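Local coordinates for antibiotic resistance protein (PDB 2VLI) that probably acts as a phosphotransferase of the P-loop NTPase clan that gives resistance to the antibiotic tunicamycin, at residues Pro6-Phe14 against Leu104-Ala113; His26-Pro37 against Ala77-Ser85. One frame throughout, in Å; residues are numbered along the deposited sequence.

Interaction 1: residues Pro6-Phe14 against Leu104-Ala113; sequences PIIWINGPF and LSVHHFTLIA
N11 O is approached by two groups of the neighbouring strand: L111 N donates to it at 2.8 Å, and the CA-H of T110 points at it with T110 CA 3.3 Å away. Two residues earlier W9 O is used the same way, by F109 N and the CA-H of H108. The carbonyls of H107 and F109 return the pattern to W9 N and N11 N, the latter almost straight at 174°, while I7 O accepts from H107 N. Where this parallel pairing starts, a water links I7 N to S105 O.

On the side of W9 and N11 aliphatic carbons carry the packing. W9 CG stands anti to its backbone N (chi1 173°), which brings CD1 of the indole within 3.8 Å of H108 CB; the imidazole itself leads away. V106 splits its methyls, CG2 toward W9 CB and CG1 to I7 CG2 at 3.6 Å. I7 CD1 reaches L104 CD2 at 3.8 Å, the two side chains crossing at about a right angle. The N11 and T110 side chains lie alongside each other, pointing the same way, with N11 ND2 3.6 Å from T110 OG1 but not bonded to it; N11 OD1 takes the amide of I86, and T110 OG1 pairs with F147 O.

On the other side, I10 CG2 rests on L111 CD1 at 3.9 Å and I8 CG2 comes to the edge of the F109 ring. Past the strand, P13 CG sits over the F14 ring, whose CZ touches A113 CB.

G12, P13 and F14 open the P-loop that follows the first strand in this family. Strand 7-11 is central, with 80-84 on its other flank; helix 89-101 packs on W9, V106 and H108, helix 158-169 on I8, H107 and F109, and helix 132-142 on N11, P13 and T110.

Interaction 2: residues His26-Pro37 against Ala77-Ser85; sequences HERLPGSFVFEP and AGPLIVPVS
Main-chain bonds make a short parallel pairing between F33-F35 and P79-I81. I81 N gives a nearly straight bond to F33 O (2.9 Å, 177°), flanked by F33 N to P79 O and F35 N to I81 O. The pairing stops at P83: its CD, where an amide hydrogen would otherwise lie, abuts F35 O at 3.3 Å. Ahead of it, G31 O receives only a weak bond from G78 N. G31 is the third residue of a type II turn, L29 to S32, with phi 90°, and G78, also without a side chain, lets the two backbones lie close.

Side-chain polar bonds lock that turn. S32 OG, set between its backbone N and carbonyl carbon (chi1 70°), takes H26 ND1 at 2.7 Å and donates to L29 O at 2.7 Å, in the carbonyl plane. S32 N also bonds to L29 O, so S32 grips that oxygen twice, while the H26 bond ties helix 20-28 to the residue just before strand 33-34.

Apolar contacts fill both sides. I81 CD1 pushes up to H26 CA at 3.5 Å and lies at the edge of the H26 ring, while L29 CD1 meets P79 CG. F33 and L80 run side by side, L80 CD1 at the phenyl edge, 3.7 Å from F33 CD1. The V34 side chain crosses the P83 ring at about a right angle, V34 CG1 meeting P83 CD, and P37 CG sits on V82 CG1 at 3.8 Å and also touches V84 CG1.

After helix 20-28, which follows the P-loop, the chain turns to lay edge strand 33-34 beside 80-84, giving the 2-3-1-4-5 strand order of the parallel sheet in P-loop kinases.

Both interactions belong to one five-stranded parallel sheet and meet at strand 7-11: I8 N bonds to L80 O and I8 O to V82 N, so 80-84 sits between the central strand and edge strand 33-34. The centre of interaction 1 lies about 5 Å from the centre of the chain and its strands are mostly buried, with regular backbone pairing along the strands and helices over both faces. Interaction 2, its centre about 10 Å from that of the chain, has a shorter pairing cut off by a proline, several exposed residues, and a side-chain polar cluster at its turn. N11 and S85 also come close, joining the two contacts near the start of the P-loop.

Interaction 1: residues Pro6-Phe14 against Leu104-Ala113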
loop_
_atom_site.group_PDB
_atom_site.type_symbol
_atom_site.label_atom_id
_atom_site.label_comp_id
_atom_site.label_asym_id
_atom_site.label_seq_id
_atom_site.Cartn_x
_atom_site.Cartn_y
_atom_site.Cartn_z
ATOM N N PRO A 6 -15.448 -15.325 19.459
ATOM C CA PRO A 6 -14.973 -14.752 18.194
ATOM C C PRO A 6 -14.382 -13.345 18.298
ATOM O O PRO A 6 -14.879 -12.524 19.044
ATOM C CB PRO A 6 -16.238 -14.694 17.335
ATOM C CG PRO A 6 -17.180 -15.658 17.963
ATOM C CD PRO A 6 -16.890 -15.602 19.429
ATOM N N ILE A 7 -13.351 -13.081 17.501
ATOM C CA ILE A 7 -12.779 -11.728 17.357
ATOM C C ILE A 7 -13.158 -11.155 15.986
ATOM O O ILE A 7 -12.833 -11.759 14.952
ATOM C CB ILE A 7 -11.245 -11.754 17.567
ATOM C CG1 ILE A 7 -10.936 -12.260 18.994
ATOM C CG2 ILE A 7 -10.628 -10.353 17.379
ATOM C CD1 ILE A 7 -9.454 -12.448 19.290
ATOM N N ILE A 8 -13.876 -10.030 15.969
ATOM C CA ILE A 8 -14.322 -9.409 14.705
ATOM C C ILE A 8 -13.475 -8.157 14.477
ATOM O O ILE A 8 -13.596 -7.215 15.202
ATOM C CB ILE A 8 -15.807 -9.071 14.729
ATOM C CG1 ILE A 8 -16.624 -10.300 15.124
ATOM C CG2 ILE A 8 -16.281 -8.568 13.419
ATOM C CD1 ILE A 8 -18.047 -9.960 15.547
ATOM N N TRP A 9 -12.616 -8.197 13.467
ATOM C CA TRP A 9 -11.568 -7.222 13.257
ATOM C C TRP A 9 -11.955 -6.480 11.988
ATOM O O TRP A 9 -12.057 -7.080 10.928
ATOM C CB TRP A 9 -10.272 -7.983 13.083
ATOM C CG TRP A 9 -9.074 -7.178 12.692
ATOM C CD1 TRP A 9 -8.799 -6.662 11.460
ATOM C CD2 TRP A 9 -7.924 -6.893 13.506
ATOM N NE1 TRP A 9 -7.578 -6.056 11.457
ATOM C CE2 TRP A 9 -7.003 -6.194 12.694
ATOM C CE3 TRP A 9 -7.574 -7.175 14.832
ATOM C CZ2 TRP A 9 -5.776 -5.728 13.173
ATOM C CZ3 TRP A 9 -6.319 -6.712 15.305
ATOM C CH2 TRP A 9 -5.454 -5.993 14.483
ATOM N N ILE A 10 -12.238 -5.200 12.115
ATOM C CA ILE A 10 -12.814 -4.433 11.040
ATOM C C ILE A 10 -11.947 -3.228 10.669
ATOM O O ILE A 10 -11.842 -2.265 11.431
ATOM C CB ILE A 10 -14.235 -3.932 11.422
ATOM C CG1 ILE A 10 -15.125 -5.122 11.752
ATOM C CG2 ILE A 10 -14.830 -3.063 10.276
ATOM C CD1 ILE A 10 -16.413 -4.756 12.519
ATOM N N ASN A 11 -11.329 -3.288 9.493
ATOM C CA ASN A 11 -10.505 -2.230 8.989
ATOM C C ASN A 11 -11.335 -1.380 8.043
ATOM O O ASN A 11 -12.144 -1.899 7.289
ATOM C CB ASN A 11 -9.315 -2.799 8.251
ATOM C CG ASN A 11 -8.327 -1.727 7.817
ATOM O OD1 ASN A 11 -8.198 -0.672 8.454
ATOM N ND2 ASN A 11 -7.668 -1.965 6.705
ATOM N N GLY A 12 -11.093 -0.102 8.040
ATOM C CA GLY A 12 -11.953 0.822 7.299
ATOM C C GLY A 12 -11.156 2.029 6.911
ATOM O O GLY A 12 -10.084 2.256 7.482
ATOM N N PRO A 13 -11.650 2.792 5.925
ATOM C CA PRO A 13 -10.948 3.975 5.463
ATOM C C PRO A 13 -11.292 5.227 6.276
ATOM O O PRO A 13 -10.736 6.261 6.000
ATOM C CB PRO A 13 -11.512 4.158 4.057
ATOM C CG PRO A 13 -12.929 3.756 4.207
ATOM C CD PRO A 13 -12.910 2.595 5.179
ATOM N N PHE A 14 -12.191 5.121 7.259
ATOM C CA PHE A 14 -12.692 6.294 7.997
ATOM C C PHE A 14 -11.734 6.809 9.097
ATOM O O PHE A 14 -10.533 6.470 9.100
ATOM C CB PHE A 14 -14.089 5.997 8.570
ATOM C CG PHE A 14 -15.093 5.582 7.530
ATOM C CD1 PHE A 14 -15.604 6.529 6.610
ATOM C CD2 PHE A 14 -15.543 4.247 7.466
ATOM C CE1 PHE A 14 -16.538 6.161 5.655
ATOM C CE2 PHE A 14 -16.472 3.850 6.493
ATOM C CZ PHE A 14 -16.971 4.817 5.583
ATOM N N LEU A 104 -4.020 -16.221 17.761
ATOM C CA LEU A 104 -5.337 -15.612 17.754
ATOM C C LEU A 104 -5.924 -15.735 16.343
ATOM O O LEU A 104 -5.300 -15.317 15.362
ATOM C CB LEU A 104 -5.218 -14.151 18.166
ATOM C CG LEU A 104 -4.988 -13.818 19.641
ATOM C CD1 LEU A 104 -4.662 -12.347 19.817
ATOM C CD2 LEU A 104 -6.237 -14.178 20.441
ATOM N N SER A 105 -7.115 -16.296 16.236
ATOM C CA SER A 105 -7.728 -16.453 14.943
ATOM C C SER A 105 -8.840 -15.443 14.909
ATOM O O SER A 105 -9.755 -15.496 15.733
ATOM C CB SER A 105 -8.252 -17.880 14.735
ATOM O OG SER A 105 -8.311 -18.169 13.331
ATOM N N VAL A 106 -8.721 -14.486 14.012
ATOM C CA VAL A 106 -9.679 -13.392 13.927
ATOM C C VAL A 106 -10.402 -13.417 12.592
ATOM O O VAL A 106 -9.851 -13.827 11.581
ATOM C CB VAL A 106 -9.058 -11.967 14.226
ATOM C CG1 VAL A 106 -8.084 -12.030 15.398
ATOM C CG2 VAL A 106 -8.413 -11.333 13.023
ATOM N N HIS A 107 -11.636 -12.938 12.616
ATOM C CA HIS A 107 -12.384 -12.654 11.408
ATOM C C HIS A 107 -12.085 -11.242 10.970
ATOM O O HIS A 107 -12.605 -10.276 11.533
ATOM C CB HIS A 107 -13.866 -12.777 11.697
ATOM C CG HIS A 107 -14.275 -14.147 12.117
ATOM N ND1 HIS A 107 -14.519 -15.162 11.211
ATOM C CD2 HIS A 107 -14.485 -14.679 13.348
ATOM C CE1 HIS A 107 -14.874 -16.252 11.863
ATOM N NE2 HIS A 107 -14.879 -15.984 13.160
ATOM N N HIS A 108 -11.245 -11.130 9.966
ATOM C CA HIS A 108 -10.771 -9.875 9.533
ATOM C C HIS A 108 -11.375 -9.422 8.200
ATOM O O HIS A 108 -11.419 -10.173 7.211
ATOM C CB HIS A 108 -9.275 -9.846 9.518
ATOM C CG HIS A 108 -8.638 -10.900 8.699
ATOM N ND1 HIS A 108 -8.351 -10.726 7.365
ATOM C CD2 HIS A 108 -8.193 -12.134 9.028
ATOM C CE1 HIS A 108 -7.752 -11.815 6.907
ATOM N NE2 HIS A 108 -7.633 -12.680 7.904
ATOM N N PHE A 109 -11.817 -8.183 8.218
ATOM C CA PHE A 109 -12.537 -7.551 7.137
ATOM C C PHE A 109 -11.975 -6.202 6.871
ATOM O O PHE A 109 -11.540 -5.501 7.819
ATOM C CB PHE A 109 -14.021 -7.351 7.530
ATOM C CG PHE A 109 -14.738 -8.605 7.849
ATOM C CD1 PHE A 109 -15.125 -9.476 6.826
ATOM C CD2 PHE A 109 -14.986 -8.977 9.182
ATOM C CE1 PHE A 109 -15.780 -10.641 7.113
ATOM C CE2 PHE A 109 -15.634 -10.152 9.473
ATOM C CZ PHE A 109 -16.051 -10.981 8.467
ATOM N N THR A 110 -12.040 -5.778 5.598
ATOM C CA THR A 110 -11.745 -4.401 5.175
ATOM C C THR A 110 -12.974 -3.850 4.446
ATOM O O THR A 110 -13.504 -4.494 3.553
ATOM C CB THR A 110 -10.483 -4.353 4.292
ATOM O OG1 THR A 110 -9.353 -4.751 5.084
ATOM C CG2 THR A 110 -10.194 -2.950 3.705
ATOM N N LEU A 111 -13.469 -2.709 4.914
ATOM C CA LEU A 111 -14.617 -2.044 4.295
ATOM C C LEU A 111 -14.194 -1.308 3.088
ATOM O O LEU A 111 -13.337 -0.427 3.153
ATOM C CB LEU A 111 -15.258 -1.074 5.258
ATOM C CG LEU A 111 -15.616 -1.711 6.588
ATOM C CD1 LEU A 111 -16.408 -0.771 7.477
ATOM C CD2 LEU A 111 -16.359 -3.023 6.380
ATOM N N ILE A 112 -14.824 -1.662 1.966
ATOM C CA ILE A 112 -14.686 -0.933 0.714
ATOM C C ILE A 112 -15.858 0.034 0.568
ATOM O O ILE A 112 -16.963 -0.360 0.216
ATOM C CB ILE A 112 -14.667 -1.873 -0.494
ATOM C CG1 ILE A 112 -13.597 -2.963 -0.313
ATOM C CG2 ILE A 112 -14.498 -1.058 -1.801
ATOM C CD1 ILE A 112 -12.244 -2.402 0.160
ATOM N N ALA A 113 -15.596 1.296 0.825
ATOM C CA ALA A 113 -16.635 2.279 0.890
ATOM C C ALA A 113 -16.570 3.194 -0.308
ATOM O O ALA A 113 -15.494 3.448 -0.823
ATOM C CB ALA A 113 -16.513 3.078 2.186
HETATM O O HOH W 1 -12.253 -15.302 16.078
#

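Interaction 2: residues His26-Pro37 against Ala77-Ser85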
loop_
_atom_site.group_PDB
_atom_site.type_symbol
_atom_site.label_atom_id
_atom_site.label_comp_id
_atom_site.label_asym_id
_atom_site.label_seq_id
_atom_site.Cartn_x
_atom_site.Cartn_y
_atom_site.Cartn_z
ATOM N N HIS A 26 -21.689 -4.049 18.284
ATOM C CA HIS A 26 -21.622 -4.094 19.735
ATOM C C HIS A 26 -23.027 -4.083 20.348
ATOM O O HIS A 26 -23.332 -4.920 21.196
ATOM C CB HIS A 26 -20.814 -2.936 20.281
ATOM C CG HIS A 26 -20.775 -2.908 21.778
ATOM N ND1 HIS A 26 -20.468 -4.022 22.525
ATOM C CD2 HIS A 26 -21.087 -1.928 22.664
ATOM C CE1 HIS A 26 -20.538 -3.714 23.810
ATOM N NE2 HIS A 26 -20.913 -2.449 23.920
ATOM N N GLU A 27 -23.860 -3.153 19.882
ATOM C CA GLU A 27 -25.237 -2.987 20.404
ATOM C C GLU A 27 -26.106 -4.215 20.168
ATOM O O GLU A 27 -27.094 -4.404 20.865
ATOM C CB GLU A 27 -25.944 -1.815 19.763
ATOM C CG GLU A 27 -25.361 -0.436 19.957
ATOM C CD GLU A 27 -26.073 0.616 19.046
ATOM O OE1 GLU A 27 -26.590 0.244 17.946
ATOM O OE2 GLU A 27 -26.145 1.818 19.436
ATOM N N ARG A 28 -25.734 -5.054 19.197
ATOM C CA ARG A 28 -26.536 -6.225 18.821
ATOM C C ARG A 28 -25.897 -7.573 19.084
ATOM O O ARG A 28 -26.443 -8.614 18.695
ATOM C CB ARG A 28 -26.941 -6.102 17.362
ATOM C CG ARG A 28 -27.703 -4.802 17.109
ATOM C CD ARG A 28 -28.197 -4.652 15.692
ATOM N NE ARG A 28 -29.006 -5.792 15.290
ATOM C CZ ARG A 28 -29.372 -6.059 14.038
ATOM N NH1 ARG A 28 -29.025 -5.245 13.055
ATOM N NH2 ARG A 28 -30.090 -7.142 13.774
ATOM N N LEU A 29 -24.742 -7.564 19.748
ATOM C CA LEU A 29 -24.120 -8.779 20.243
ATOM C C LEU A 29 -23.957 -8.678 21.743
ATOM O O LEU A 29 -22.929 -8.177 22.218
ATOM C CB LEU A 29 -22.728 -8.973 19.621
ATOM C CG LEU A 29 -22.713 -9.454 18.183
ATOM C CD1 LEU A 29 -21.313 -9.239 17.605
ATOM C CD2 LEU A 29 -23.150 -10.921 18.110
ATOM N N PRO A 30 -24.946 -9.171 22.512
ATOM C CA PRO A 30 -24.789 -9.086 23.970
ATOM C C PRO A 30 -23.551 -9.833 24.473
ATOM O O PRO A 30 -23.209 -10.930 23.965
ATOM C CB PRO A 30 -26.116 -9.697 24.512
ATOM C CG PRO A 30 -27.091 -9.555 23.367
ATOM C CD PRO A 30 -26.219 -9.816 22.132
ATOM N N GLY A 31 -22.865 -9.219 25.436
ATOM C CA GLY A 31 -21.602 -9.748 25.988
ATOM C C GLY A 31 -20.354 -9.264 25.242
ATOM O O GLY A 31 -19.225 -9.549 25.656
ATOM N N SER A 32 -20.550 -8.555 24.138
ATOM C CA SER A 32 -19.456 -8.137 23.279
ATOM C C SER A 32 -18.710 -6.945 23.873
ATOM O O SER A 32 -19.188 -6.276 24.764
ATOM C CB SER A 32 -19.964 -7.818 21.855
ATOM O OG SER A 32 -20.748 -6.637 21.815
ATOM N N PHE A 33 -17.480 -6.731 23.424
ATOM C CA PHE A 33 -16.657 -5.654 23.973
ATOM C C PHE A 33 -15.899 -5.033 22.813
ATOM O O PHE A 33 -15.370 -5.772 21.988
ATOM C CB PHE A 33 -15.685 -6.202 25.035
ATOM C CG PHE A 33 -14.755 -5.165 25.620
ATOM C CD1 PHE A 33 -13.460 -5.022 25.134
ATOM C CD2 PHE A 33 -15.154 -4.370 26.685
ATOM C CE1 PHE A 33 -12.589 -4.079 25.676
ATOM C CE2 PHE A 33 -14.306 -3.419 27.212
ATOM C CZ PHE A 33 -13.003 -3.278 26.712
ATOM N N VAL A 34 -15.886 -3.707 22.758
ATOM C CA VAL A 34 -15.169 -2.982 21.749
ATOM C C VAL A 34 -13.747 -2.644 22.250
ATOM O O VAL A 34 -13.542 -1.821 23.138
ATOM C CB VAL A 34 -15.914 -1.711 21.301
ATOM C CG1 VAL A 34 -15.170 -1.064 20.167
ATOM C CG2 VAL A 34 -17.355 -2.015 20.810
ATOM N N PHE A 35 -12.773 -3.335 21.672
ATOM C CA PHE A 35 -11.360 -3.132 21.933
ATOM C C PHE A 35 -10.812 -2.088 20.983
ATOM O O PHE A 35 -10.800 -2.295 19.776
ATOM C CB PHE A 35 -10.671 -4.464 21.754
ATOM C CG PHE A 35 -9.197 -4.457 22.009
ATOM C CD1 PHE A 35 -8.679 -5.033 23.193
ATOM C CD2 PHE A 35 -8.315 -3.956 21.079
ATOM C CE1 PHE A 35 -7.308 -5.113 23.403
ATOM C CE2 PHE A 35 -6.965 -4.039 21.295
ATOM C CZ PHE A 35 -6.474 -4.604 22.493
ATOM N N GLU A 36 -10.361 -0.952 21.513
ATOM C CA GLU A 36 -9.957 0.201 20.706
ATOM C C GLU A 36 -8.461 0.363 20.727
ATOM O O GLU A 36 -7.931 0.884 21.705
ATOM C CB GLU A 36 -10.586 1.493 21.218
ATOM C CG GLU A 36 -12.053 1.362 21.417
ATOM C CD GLU A 36 -12.755 2.680 21.622
ATOM O OE1 GLU A 36 -12.377 3.452 22.557
ATOM O OE2 GLU A 36 -13.727 2.915 20.857
ATOM N N PRO A 37 -7.760 -0.078 19.652
ATOM C CA PRO A 37 -6.307 -0.089 19.588
ATOM C C PRO A 37 -5.674 1.263 19.782
ATOM O O PRO A 37 -4.545 1.368 20.218
ATOM C CB PRO A 37 -6.016 -0.565 18.163
ATOM C CG PRO A 37 -7.214 -1.309 17.792
ATOM C CD PRO A 37 -8.355 -0.636 18.434
ATOM N N ALA A 77 -16.330 -12.081 27.493
ATOM C CA ALA A 77 -17.536 -12.907 27.655
ATOM C C ALA A 77 -18.035 -13.224 26.245
ATOM O O ALA A 77 -18.126 -14.382 25.839
ATOM C CB ALA A 77 -18.629 -12.138 28.475
ATOM N N GLY A 78 -18.306 -12.160 25.498
ATOM C CA GLY A 78 -18.828 -12.284 24.165
ATOM C C GLY A 78 -17.763 -12.008 23.114
ATOM O O GLY A 78 -16.554 -12.065 23.375
ATOM N N PRO A 79 -18.210 -11.742 21.904
ATOM C CA PRO A 79 -17.254 -11.435 20.861
ATOM C C PRO A 79 -16.440 -10.164 21.119
ATOM O O PRO A 79 -16.915 -9.182 21.678
ATOM C CB PRO A 79 -18.125 -11.292 19.611
ATOM C CG PRO A 79 -19.434 -12.024 19.960
ATOM C CD PRO A 79 -19.602 -11.751 21.428
ATOM N N LEU A 80 -15.196 -10.204 20.692
ATOM C CA LEU A 80 -14.308 -9.086 20.795
ATOM C C LEU A 80 -14.328 -8.353 19.441
ATOM O O LEU A 80 -14.025 -8.963 18.419
ATOM C CB LEU A 80 -12.936 -9.628 21.156
ATOM C CG LEU A 80 -11.916 -8.760 21.878
ATOM C CD1 LEU A 80 -12.517 -8.026 23.110
ATOM C CD2 LEU A 80 -10.779 -9.653 22.312
ATOM N N ILE A 81 -14.724 -7.080 19.446
ATOM C CA ILE A 81 -14.835 -6.251 18.233
ATOM C C ILE A 81 -13.708 -5.227 18.179
ATOM O O ILE A 81 -13.529 -4.443 19.091
ATOM C CB ILE A 81 -16.177 -5.508 18.155
ATOM C CG1 ILE A 81 -17.350 -6.479 18.325
ATOM C CG2 ILE A 81 -16.245 -4.710 16.866
ATOM C CD1 ILE A 81 -18.700 -5.842 18.819
ATOM N N VAL A 82 -12.922 -5.248 17.117
ATOM C CA VAL A 82 -11.730 -4.399 17.015
ATOM C C VAL A 82 -11.775 -3.511 15.752
ATOM O O VAL A 82 -11.427 -3.981 14.692
ATOM C CB VAL A 82 -10.441 -5.289 16.952
ATOM C CG1 VAL A 82 -9.192 -4.420 16.983
ATOM C CG2 VAL A 82 -10.454 -6.421 18.044
ATOM N N PRO A 83 -12.161 -2.222 15.872
ATOM C CA PRO A 83 -12.094 -1.270 14.753
ATOM C C PRO A 83 -10.672 -0.746 14.573
ATOM O O PRO A 83 -10.078 -0.276 15.523
ATOM C CB PRO A 83 -13.026 -0.129 15.174
ATOM C CG PRO A 83 -13.302 -0.315 16.647
ATOM C CD PRO A 83 -12.558 -1.557 17.129
ATOM N N VAL A 84 -10.147 -0.821 13.345
ATOM C CA VAL A 84 -8.851 -0.318 12.998
ATOM C C VAL A 84 -8.968 0.468 11.709
ATOM O O VAL A 84 -9.958 0.384 11.011
ATOM C CB VAL A 84 -7.797 -1.432 12.833
ATOM C CG1 VAL A 84 -7.673 -2.205 14.094
ATOM C CG2 VAL A 84 -8.158 -2.385 11.727
ATOM N N SER A 85 -7.967 1.286 11.463
ATOM C CA SER A 85 -7.838 2.079 10.252
ATOM C C SER A 85 -6.408 1.986 9.822
ATOM O O SER A 85 -5.557 2.730 10.318
ATOM C CB SER A 85 -8.162 3.523 10.544
ATOM O OG SER A 85 -9.031 3.996 9.538
#